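Local structure of putative pectin lyase (Geobacillus virus E2, 7CHU) at residues I242-S247 with T273-R278; L212-V217 with N251-I256; N279-F284 with G311-V316. The protein probably serves as the trimeric tailspike of a thermophilic bacteriophage, with a pectate lyase-like beta-helix expected to recognise, and perhaps cleave, host surface polysaccharide. All blocks are in the same frame, centred on the assembly; numbering follows the deposited sequence.

Overall arrangement
The three contacts lie in consecutive turns of the right-handed parallel beta-helix that forms the body of the tailspike subunit. Contact 2 spans the inside of the coil, contact 1 joins two loops at its surface, and contact 3 stacks two turn-and-strand segments of successive coils. Centres of contacts 2 and 3 are about 10 Å apart; contact 1 lies about 13 Å from contact 2 and about 14 Å from contact 3. Strand 240-243 runs beside 212-215, with Tyr243 N 2.7 Å from Ile214 O; Ile242 CG2 packs 3.7 Å from Leu253 CD1 of 251-256. Arg278 NE of contact 1 forms a 2.8 Å salt bridge with Asp312 OD2 of contact 3. Contacts 2 and 3 both touch a second subunit.

Contact 1 (I242-S247 with T273-R278); sequences IYNGTS and TGNRRR
Two loops that follow neighbouring strands of the beta-helix, 240-243 and 268-271, meet at the surface, with the buried amide of Asn244 between them using both of its ends. Its CG sits between the backbone N and the carbonyl carbon (chi1 55°), and Asn244 OD1 accepts from Gly274 N at 2.9 Å, the donor lying in the carbonyl plane on a lone pair. On the other branch, Asn244 ND2 gives an almost perfectly straight bond (179°) to Arg277 O, 2.8 Å away; this acceptor lies in the amide plane of Asn244, although ND2 itself stands above the plane of the Arg277 carbonyl. A weak bond to Asn275 O shares the same nitrogen.

Asn275 answers from the second loop. Asn275 ND2 reaches Gly245 O at 2.6 Å, and its OD1 takes the backbone N of Arg277 in an Asx turn that folds 275-277 back on itself. A water links OD1 to Ser247 O, which also receives Arg277 NH1 at 3.1 Å from the end of a chain extended from CG to NE. Such side-chain bonding ties together the loops of successive coils, whose backbones here no longer pair as strands.

Gly274 is fitted closely against the first loop: Tyr243 OH approaches Gly274 CA to 3.3 Å, and Gly245 O makes a CA-H...O contact with that same carbon. Thr273 OG1 lies at the edge of the tyrosine ring, and a second water joins it to Tyr243 OH; Asp271 also bonds the threonine hydroxyl.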
loop_
_atom_site.group_PDB
_atom_site.type_symbol
_atom_site.label_atom_id
_atom_site.label_comp_id
_atom_site.label_asym_id
_atom_site.label_seq_id
_atom_site.Cartn_x
_atom_site.Cartn_y
_atom_site.Cartn_z
ATOM N N ILE A 242 12.718 15.407 9.996
ATOM C CA ILE A 242 12.679 15.827 8.599
ATOM C C ILE A 242 12.640 17.352 8.578
ATOM O O ILE A 242 11.650 17.958 9.003
ATOM C CB ILE A 242 11.469 15.230 7.858
ATOM C CG1 ILE A 242 11.549 13.690 7.895
ATOM C CG2 ILE A 242 11.437 15.777 6.431
ATOM C CD1 ILE A 242 10.206 12.920 7.624
ATOM N N TYR A 243 13.718 17.973 8.081
ATOM C CA TYR A 243 13.902 19.421 8.087
ATOM C C TYR A 243 13.881 19.959 6.654
ATOM O O TYR A 243 14.391 19.315 5.736
ATOM C CB TYR A 243 15.247 19.750 8.768
ATOM C CG TYR A 243 15.581 21.209 8.981
ATOM C CD1 TYR A 243 14.602 22.135 9.349
ATOM C CD2 TYR A 243 16.889 21.652 8.863
ATOM C CE1 TYR A 243 14.922 23.482 9.556
ATOM C CE2 TYR A 243 17.227 22.986 9.070
ATOM C CZ TYR A 243 16.240 23.899 9.419
ATOM O OH TYR A 243 16.568 25.220 9.640
ATOM N N ASN A 244 13.280 21.122 6.441
ATOM C CA ASN A 244 13.325 21.641 5.078
ATOM C C ASN A 244 14.690 22.262 4.754
ATOM O O ASN A 244 15.125 22.210 3.596
ATOM C CB ASN A 244 12.167 22.633 4.813
ATOM C CG ASN A 244 12.088 23.802 5.819
ATOM O OD1 ASN A 244 12.658 23.790 6.909
ATOM N ND2 ASN A 244 11.301 24.798 5.451
ATOM N N GLY A 245 15.406 22.752 5.756
ATOM C CA GLY A 245 16.624 23.518 5.525
ATOM C C GLY A 245 16.335 24.948 5.109
ATOM O O GLY A 245 15.189 25.411 5.114
ATOM N N THR A 246 17.396 25.661 4.714
ATOM C CA THR A 246 17.261 27.086 4.457
ATOM C C THR A 246 17.030 27.433 2.993
ATOM O O THR A 246 16.813 28.613 2.687
ATOM C CB THR A 246 18.507 27.836 4.950
ATOM O OG1 THR A 246 19.646 27.301 4.285
ATOM C CG2 THR A 246 18.667 27.668 6.444
ATOM N N SER A 247 17.080 26.462 2.083
ATOM C CA SER A 247 16.959 26.730 0.653
ATOM C C SER A 247 15.672 26.205 0.045
ATOM O O SER A 247 15.023 26.902 -0.743
ATOM C CB SER A 247 18.144 26.097 -0.116
ATOM O OG SER A 247 19.343 26.773 0.185
ATOM N N THR A 273 10.635 25.070 9.636
ATOM C CA THR A 273 11.015 26.424 10.041
ATOM C C THR A 273 12.244 26.966 9.322
ATOM O O THR A 273 12.599 28.124 9.546
ATOM C CB THR A 273 11.287 26.497 11.538
ATOM O OG1 THR A 273 12.429 25.688 11.857
ATOM C CG2 THR A 273 10.037 26.075 12.350
ATOM N N GLY A 274 12.894 26.196 8.450
ATOM C CA GLY A 274 14.166 26.653 7.903
ATOM C C GLY A 274 14.036 27.792 6.904
ATOM O O GLY A 274 14.922 28.652 6.811
ATOM N N ASN A 275 12.960 27.801 6.128
ATOM C CA ASN A 275 12.713 28.854 5.143
ATOM C C ASN A 275 11.249 28.768 4.719
ATOM O O ASN A 275 10.474 27.982 5.266
ATOM C CB ASN A 275 13.681 28.730 3.956
ATOM C CG ASN A 275 13.267 27.638 2.968
ATOM O OD1 ASN A 275 12.608 27.926 1.968
ATOM N ND2 ASN A 275 13.673 26.391 3.236
ATOM N N ARG A 276 10.868 29.566 3.725
ATOM C CA ARG A 276 9.460 29.675 3.362
ATOM C C ARG A 276 8.900 28.369 2.804
ATOM O O ARG A 276 7.700 28.099 2.938
ATOM C CB ARG A 276 9.299 30.788 2.335
ATOM C CG ARG A 276 7.874 31.290 2.116
ATOM C CD ARG A 276 7.889 32.302 0.965
ATOM N NE ARG A 276 8.071 31.656 -0.342
ATOM C CZ ARG A 276 9.221 31.542 -1.012
ATOM N NH1 ARG A 276 10.358 32.050 -0.510
ATOM N NH2 ARG A 276 9.236 30.916 -2.200
ATOM N N ARG A 277 9.736 27.578 2.146
ATOM C CA ARG A 277 9.282 26.398 1.423
ATOM C C ARG A 277 9.084 25.255 2.406
ATOM O O ARG A 277 10.056 24.721 2.954
ATOM C CB ARG A 277 10.288 26.040 0.346
ATOM C CG ARG A 277 10.260 27.017 -0.789
ATOM C CD ARG A 277 11.441 26.823 -1.718
ATOM N NE ARG A 277 11.371 27.808 -2.786
ATOM C CZ ARG A 277 12.392 28.196 -3.543
ATOM N NH1 ARG A 277 13.610 27.685 -3.351
ATOM N NH2 ARG A 277 12.187 29.112 -4.483
ATOM N N ARG A 278 7.827 24.898 2.641
ATOM C CA ARG A 278 7.505 23.922 3.667
ATOM C C ARG A 278 7.661 22.500 3.133
ATOM O O ARG A 278 7.541 22.253 1.931
ATOM C CB ARG A 278 6.081 24.154 4.183
ATOM C CG ARG A 278 5.891 25.562 4.801
ATOM C CD ARG A 278 4.409 25.911 4.991
ATOM N NE ARG A 278 3.653 24.766 5.509
ATOM C CZ ARG A 278 3.716 24.306 6.763
ATOM N NH1 ARG A 278 4.485 24.904 7.661
ATOM N NH2 ARG A 278 3.005 23.233 7.121
HETATM O O HOH W 1 15.062 26.687 11.715
HETATM O O HOH W 2 13.757 29.338 -0.173
#

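Contact 2 (L212-V217 with N251-I256)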
loop_
_atom_site.group_PDB
_atom_site.type_symbol
_atom_site.label_atom_id
_atom_site.label_comp_id
_atom_site.label_asym_id
_atom_site.label_seq_id
_atom_site.Cartn_x
_atom_site.Cartn_y
_atom_site.Cartn_z
ATOM N N LEU A 212 17.221 9.010 12.488
ATOM C CA LEU A 212 17.423 9.309 11.078
ATOM C C LEU A 212 17.178 10.804 10.914
ATOM O O LEU A 212 16.091 11.296 11.225
ATOM C CB LEU A 212 16.474 8.469 10.213
ATOM C CG LEU A 212 16.350 8.712 8.713
ATOM C CD1 LEU A 212 17.681 8.369 8.037
ATOM C CD2 LEU A 212 15.211 7.864 8.139
ATOM N N TYR A 213 18.201 11.539 10.508
ATOM C CA TYR A 213 18.089 12.974 10.267
ATOM C C TYR A 213 18.031 13.207 8.768
ATOM O O TYR A 213 18.828 12.627 8.009
ATOM C CB TYR A 213 19.268 13.738 10.885
ATOM C CG TYR A 213 19.224 15.228 10.594
ATOM C CD1 TYR A 213 18.366 16.073 11.304
ATOM C CD2 TYR A 213 20.013 15.781 9.609
ATOM C CE1 TYR A 213 18.312 17.419 11.028
ATOM C CE2 TYR A 213 19.960 17.141 9.320
ATOM C CZ TYR A 213 19.111 17.947 10.038
ATOM O OH TYR A 213 19.052 19.290 9.758
ATOM N N ILE A 214 17.087 14.035 8.339
ATOM C CA ILE A 214 16.767 14.212 6.926
ATOM C C ILE A 214 16.607 15.707 6.682
ATOM O O ILE A 214 15.764 16.351 7.310
ATOM C CB ILE A 214 15.480 13.446 6.531
ATOM C CG1 ILE A 214 15.692 11.930 6.682
ATOM C CG2 ILE A 214 15.029 13.772 5.101
ATOM C CD1 ILE A 214 14.397 11.097 6.452
ATOM N N GLU A 215 17.418 16.267 5.785
ATOM C CA GLU A 215 17.369 17.696 5.490
ATOM C C GLU A 215 17.416 17.896 3.987
ATOM O O GLU A 215 18.376 17.475 3.340
ATOM C CB GLU A 215 18.531 18.449 6.147
ATOM C CG GLU A 215 18.534 19.926 5.760
ATOM C CD GLU A 215 19.726 20.704 6.353
ATOM O OE1 GLU A 215 20.155 21.701 5.734
ATOM O OE2 GLU A 215 20.221 20.322 7.437
ATOM N N GLU A 216 16.384 18.527 3.441
ATOM C CA GLU A 216 16.277 18.818 2.019
ATOM C C GLU A 216 16.513 17.575 1.162
ATOM O O GLU A 216 17.374 17.546 0.280
ATOM C CB GLU A 216 17.228 19.954 1.622
ATOM C CG GLU A 216 16.773 20.653 0.340
ATOM C CD GLU A 216 17.864 21.517 -0.282
ATOM O OE1 GLU A 216 18.570 22.237 0.487
ATOM O OE2 GLU A 216 18.015 21.474 -1.532
ATOM N N VAL A 217 15.712 16.540 1.407
ATOM C CA VAL A 217 15.823 15.280 0.674
ATOM C C VAL A 217 14.591 15.122 -0.205
ATOM O O VAL A 217 13.461 15.333 0.256
ATOM C CB VAL A 217 16.000 14.081 1.619
ATOM C CG1 VAL A 217 15.879 12.771 0.836
ATOM C CG2 VAL A 217 17.359 14.174 2.304
ATOM N N ASN A 251 10.694 16.630 0.286
ATOM C CA ASN A 251 9.442 16.287 -0.366
ATOM C C ASN A 251 9.571 14.913 -1.020
ATOM O O ASN A 251 10.676 14.452 -1.332
ATOM C CB ASN A 251 9.033 17.365 -1.389
ATOM C CG ASN A 251 9.932 17.385 -2.592
ATOM O OD1 ASN A 251 9.798 16.538 -3.468
ATOM N ND2 ASN A 251 10.886 18.332 -2.630
ATOM N N ARG A 252 8.426 14.256 -1.197
ATOM C CA ARG A 252 8.366 12.925 -1.808
ATOM C C ARG A 252 9.258 11.918 -1.081
ATOM O O ARG A 252 9.908 11.071 -1.701
ATOM C CB ARG A 252 8.705 13.004 -3.296
ATOM C CG ARG A 252 7.571 13.586 -4.135
ATOM C CD ARG A 252 6.358 12.631 -4.143
ATOM N NE ARG A 252 6.686 11.373 -4.798
ATOM C CZ ARG A 252 5.868 10.324 -4.883
ATOM N NH1 ARG A 252 4.651 10.391 -4.366
ATOM N NH2 ARG A 252 6.264 9.211 -5.513
ATOM N N LEU A 253 9.312 12.020 0.242
ATOM C CA LEU A 253 9.830 10.948 1.084
ATOM C C LEU A 253 8.717 9.926 1.300
ATOM O O LEU A 253 7.684 10.267 1.889
ATOM C CB LEU A 253 10.292 11.487 2.436
ATOM C CG LEU A 253 11.348 12.609 2.503
ATOM C CD1 LEU A 253 11.487 13.099 3.937
ATOM C CD2 LEU A 253 12.652 12.087 2.012
ATOM N N LEU A 254 8.925 8.685 0.862
ATOM C CA LEU A 254 7.905 7.638 0.965
ATOM C C LEU A 254 8.378 6.576 1.945
ATOM O O LEU A 254 9.296 5.809 1.638
ATOM C CB LEU A 254 7.604 7.018 -0.399
ATOM C CG LEU A 254 6.447 7.682 -1.168
ATOM C CD1 LEU A 254 6.733 9.145 -1.590
ATOM C CD2 LEU A 254 5.995 6.862 -2.384
ATOM N N PHE A 255 7.754 6.535 3.120
ATOM C CA PHE A 255 8.002 5.501 4.114
ATOM C C PHE A 255 6.934 4.426 3.937
ATOM O O PHE A 255 5.741 4.709 4.065
ATOM C CB PHE A 255 7.956 6.078 5.534
ATOM C CG PHE A 255 8.987 7.152 5.807
ATOM C CD1 PHE A 255 8.797 8.450 5.365
ATOM C CD2 PHE A 255 10.130 6.856 6.536
ATOM C CE1 PHE A 255 9.728 9.443 5.650
ATOM C CE2 PHE A 255 11.082 7.835 6.810
ATOM C CZ PHE A 255 10.888 9.135 6.354
ATOM N N ILE A 256 7.346 3.210 3.587
ATOM C CA ILE A 256 6.408 2.154 3.242
ATOM C C ILE A 256 6.637 0.995 4.186
ATOM O O ILE A 256 7.762 0.495 4.304
ATOM C CB ILE A 256 6.544 1.712 1.783
ATOM C CG1 ILE A 256 6.246 2.884 0.837
ATOM C CG2 ILE A 256 5.601 0.523 1.517
ATOM C CD1 ILE A 256 6.527 2.548 -0.651
#
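Leu253 reaches from strand 251-256 into the interior of the coil to meet Ile214 and Val217. From CB, which points at the opposite segment, the chain passes to CG, placed anti to the carbonyl carbon (chi1 -56°); Leu253 CG lies 4.1 Å from Val217 O. There it forks. Leu253 CD1 meets Ile214 CG2 at 3.8 Å, the two side chains reaching toward each other tip to tip, while Leu253 CD2 packs against Val217 CG1 at 3.5 Å, the leucine and valine crossing at about a right angle. One leucine thus fills the angle between two residues of the facing segment.

The strands concerned belong to different walls of the right-handed parallel beta-helix. Their axes come no closer than 11.0 Å, with directions 159° apart, so that apolar side chains bridge the core where no strand pairing joins the walls. Farther along, Ile214 sends its other branch tip to tip toward Phe255, with CD1 4.0 Å from CZ at the ring edge. Leu212 CD2 lies at this edge too, 4.3 Å from Phe255 CE2, and the Phe255 ring is stacked with that of Phe284 of the following coil.

At the other end the chain after strand 212-215 turns toward strand 220-228, the parallel neighbour of 251-256, and there Asn251 N donates to Val217 O across 3.1 Å (N-H...O 152°). On the outer side of 251-256, Arg252 NH2 bonds to Gly286 O of a second subunit.

Contact 3 (N279-F284 with G311-V316); sequences NGNNQF and GDVTYV
Tyr315 and Gln283 stack on adjacent parallel rungs of the beta-helix, in strands 283-285 and 315-317. Gln283 CG is anti to the carbonyl carbon (chi1 -56°) and the chain is extended beyond it. The glutamine amide lies over one ring face, with NE2 3.5 Å above the plane over the ring centre and the amide and ring planes 25° apart. At the ring's edge, Tyr315 OH donates to Asn281 OD1 at 3.0 Å; the two side chains run alongside one another, pointing the same way. Beneath them the ladder is formed by Tyr315 N to Asn282 O (2.9 Å) and Phe284 N to Tyr315 O (2.8 Å), which fix the register of the stacked pair.

On the opposite face of the sheet, Phe284 presents its edge to Thr314 CG2 and packs on Met307. Before the strands begin, Asp312 N bonds to Asn279 O and Asn281 N to Asp312 O, carrying the pairing into the turns. Farther out, Gln283 NE2 is held by Asn318 O of a second subunit, and Asn282 OD1 accepts from Leu253 N. A water joins the two turns, accepting from Asn282 N and donating to Asp312 O and, at 2.6 Å, to Thr314 OG1.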
loop_
_atom_site.group_PDB
_atom_site.type_symbol
_atom_site.label_atom_id
_atom_site.label_comp_id
_atom_site.label_asym_id
_atom_site.label_seq_id
_atom_site.Cartn_x
_atom_site.Cartn_y
_atom_site.Cartn_z
ATOM N N ASN A 279 7.984 21.580 4.043
ATOM C CA ASN A 279 7.999 20.164 3.719
ATOM C C ASN A 279 6.659 19.772 3.116
ATOM O O ASN A 279 5.593 20.236 3.551
ATOM C CB ASN A 279 8.302 19.333 4.974
ATOM C CG ASN A 279 9.721 19.594 5.512
ATOM O OD1 ASN A 279 10.678 19.726 4.743
ATOM N ND2 ASN A 279 9.856 19.653 6.824
ATOM N N GLY A 280 6.706 18.937 2.088
ATOM C CA GLY A 280 5.472 18.613 1.391
ATOM C C GLY A 280 5.504 17.268 0.703
ATOM O O GLY A 280 6.565 16.753 0.341
ATOM N N ASN A 281 4.311 16.704 0.516
ATOM C CA ASN A 281 4.133 15.545 -0.356
ATOM C C ASN A 281 4.957 14.344 0.099
ATOM O O ASN A 281 5.446 13.557 -0.707
ATOM C CB ASN A 281 4.439 15.909 -1.805
ATOM C CG ASN A 281 3.181 16.127 -2.599
ATOM O OD1 ASN A 281 2.420 15.173 -2.856
ATOM N ND2 ASN A 281 2.925 17.380 -2.976
ATOM N N ASN A 282 5.065 14.169 1.403
ATOM C CA ASN A 282 5.688 12.986 1.965
ATOM C C ASN A 282 4.618 12.000 2.402
ATOM O O ASN A 282 3.489 12.393 2.680
ATOM C CB ASN A 282 6.573 13.406 3.114
ATOM C CG ASN A 282 7.570 14.453 2.665
ATOM O OD1 ASN A 282 8.433 14.149 1.838
ATOM N ND2 ASN A 282 7.419 15.699 3.151
ATOM N N GLN A 283 4.972 10.712 2.452
ATOM C CA GLN A 283 3.967 9.669 2.612
ATOM C C GLN A 283 4.405 8.650 3.650
ATOM O O GLN A 283 5.594 8.329 3.756
ATOM C CB GLN A 283 3.694 8.951 1.283
ATOM C CG GLN A 283 3.277 9.877 0.141
ATOM C CD GLN A 283 2.382 9.192 -0.875
ATOM O OE1 GLN A 283 1.916 8.064 -0.650
ATOM N NE2 GLN A 283 2.113 9.873 -1.989
ATOM N N PHE A 284 3.424 8.126 4.384
ATOM C CA PHE A 284 3.584 7.014 5.314
ATOM C C PHE A 284 2.500 6.002 4.967
ATOM O O PHE A 284 1.317 6.265 5.198
ATOM C CB PHE A 284 3.460 7.483 6.760
ATOM C CG PHE A 284 4.527 8.474 7.141
ATOM C CD1 PHE A 284 4.362 9.821 6.860
ATOM C CD2 PHE A 284 5.699 8.045 7.719
ATOM C CE1 PHE A 284 5.372 10.744 7.151
ATOM C CE2 PHE A 284 6.728 8.968 8.036
ATOM C CZ PHE A 284 6.555 10.308 7.754
ATOM N N GLY A 311 4.049 20.328 8.114
ATOM C CA GLY A 311 4.211 20.072 6.690
ATOM C C GLY A 311 2.870 20.090 5.988
ATOM O O GLY A 311 1.811 20.120 6.625
ATOM N N ASP A 312 2.925 20.061 4.656
ATOM C CA ASP A 312 1.735 20.113 3.821
ATOM C C ASP A 312 1.625 18.870 2.951
ATOM O O ASP A 312 2.632 18.233 2.622
ATOM C CB ASP A 312 1.737 21.356 2.932
ATOM C CG ASP A 312 1.825 22.650 3.730
ATOM O OD1 ASP A 312 1.196 22.770 4.813
ATOM O OD2 ASP A 312 2.528 23.567 3.255
ATOM N N VAL A 313 0.389 18.541 2.560
ATOM C CA VAL A 313 0.118 17.455 1.612
ATOM C C VAL A 313 0.857 16.186 2.009
ATOM O O VAL A 313 1.500 15.539 1.172
ATOM C CB VAL A 313 0.496 17.852 0.171
ATOM C CG1 VAL A 313 -0.251 16.968 -0.836
ATOM C CG2 VAL A 313 0.189 19.321 -0.087
ATOM N N THR A 314 0.787 15.824 3.276
ATOM C CA THR A 314 1.326 14.552 3.724
ATOM C C THR A 314 0.246 13.486 3.612
ATOM O O THR A 314 -0.936 13.753 3.868
ATOM C CB THR A 314 1.817 14.659 5.175
ATOM O OG1 THR A 314 2.607 15.847 5.316
ATOM C CG2 THR A 314 2.648 13.440 5.587
ATOM N N TYR A 315 0.648 12.280 3.251
ATOM C CA TYR A 315 -0.292 11.173 3.091
ATOM C C TYR A 315 -0.012 10.168 4.200
ATOM O O TYR A 315 1.050 9.537 4.210
ATOM C CB TYR A 315 -0.145 10.505 1.725
ATOM C CG TYR A 315 -0.215 11.418 0.508
ATOM C CD1 TYR A 315 0.808 12.319 0.239
ATOM C CD2 TYR A 315 -1.283 11.338 -0.397
ATOM C CE1 TYR A 315 0.778 13.119 -0.886
ATOM C CE2 TYR A 315 -1.329 12.136 -1.529
ATOM C CZ TYR A 315 -0.282 13.032 -1.765
ATOM O OH TYR A 315 -0.290 13.824 -2.888
ATOM N N VAL A 316 -0.934 10.038 5.143
ATOM C CA VAL A 316 -0.795 9.052 6.207
ATOM C C VAL A 316 -1.846 7.975 5.942
ATOM O O VAL A 316 -3.011 8.099 6.355
ATOM C CB VAL A 316 -0.942 9.691 7.599
ATOM C CG1 VAL A 316 -0.653 8.682 8.692
ATOM C CG2 VAL A 316 -0.011 10.942 7.732
HETATM O O HOH W 3 4.424 16.157 3.527
#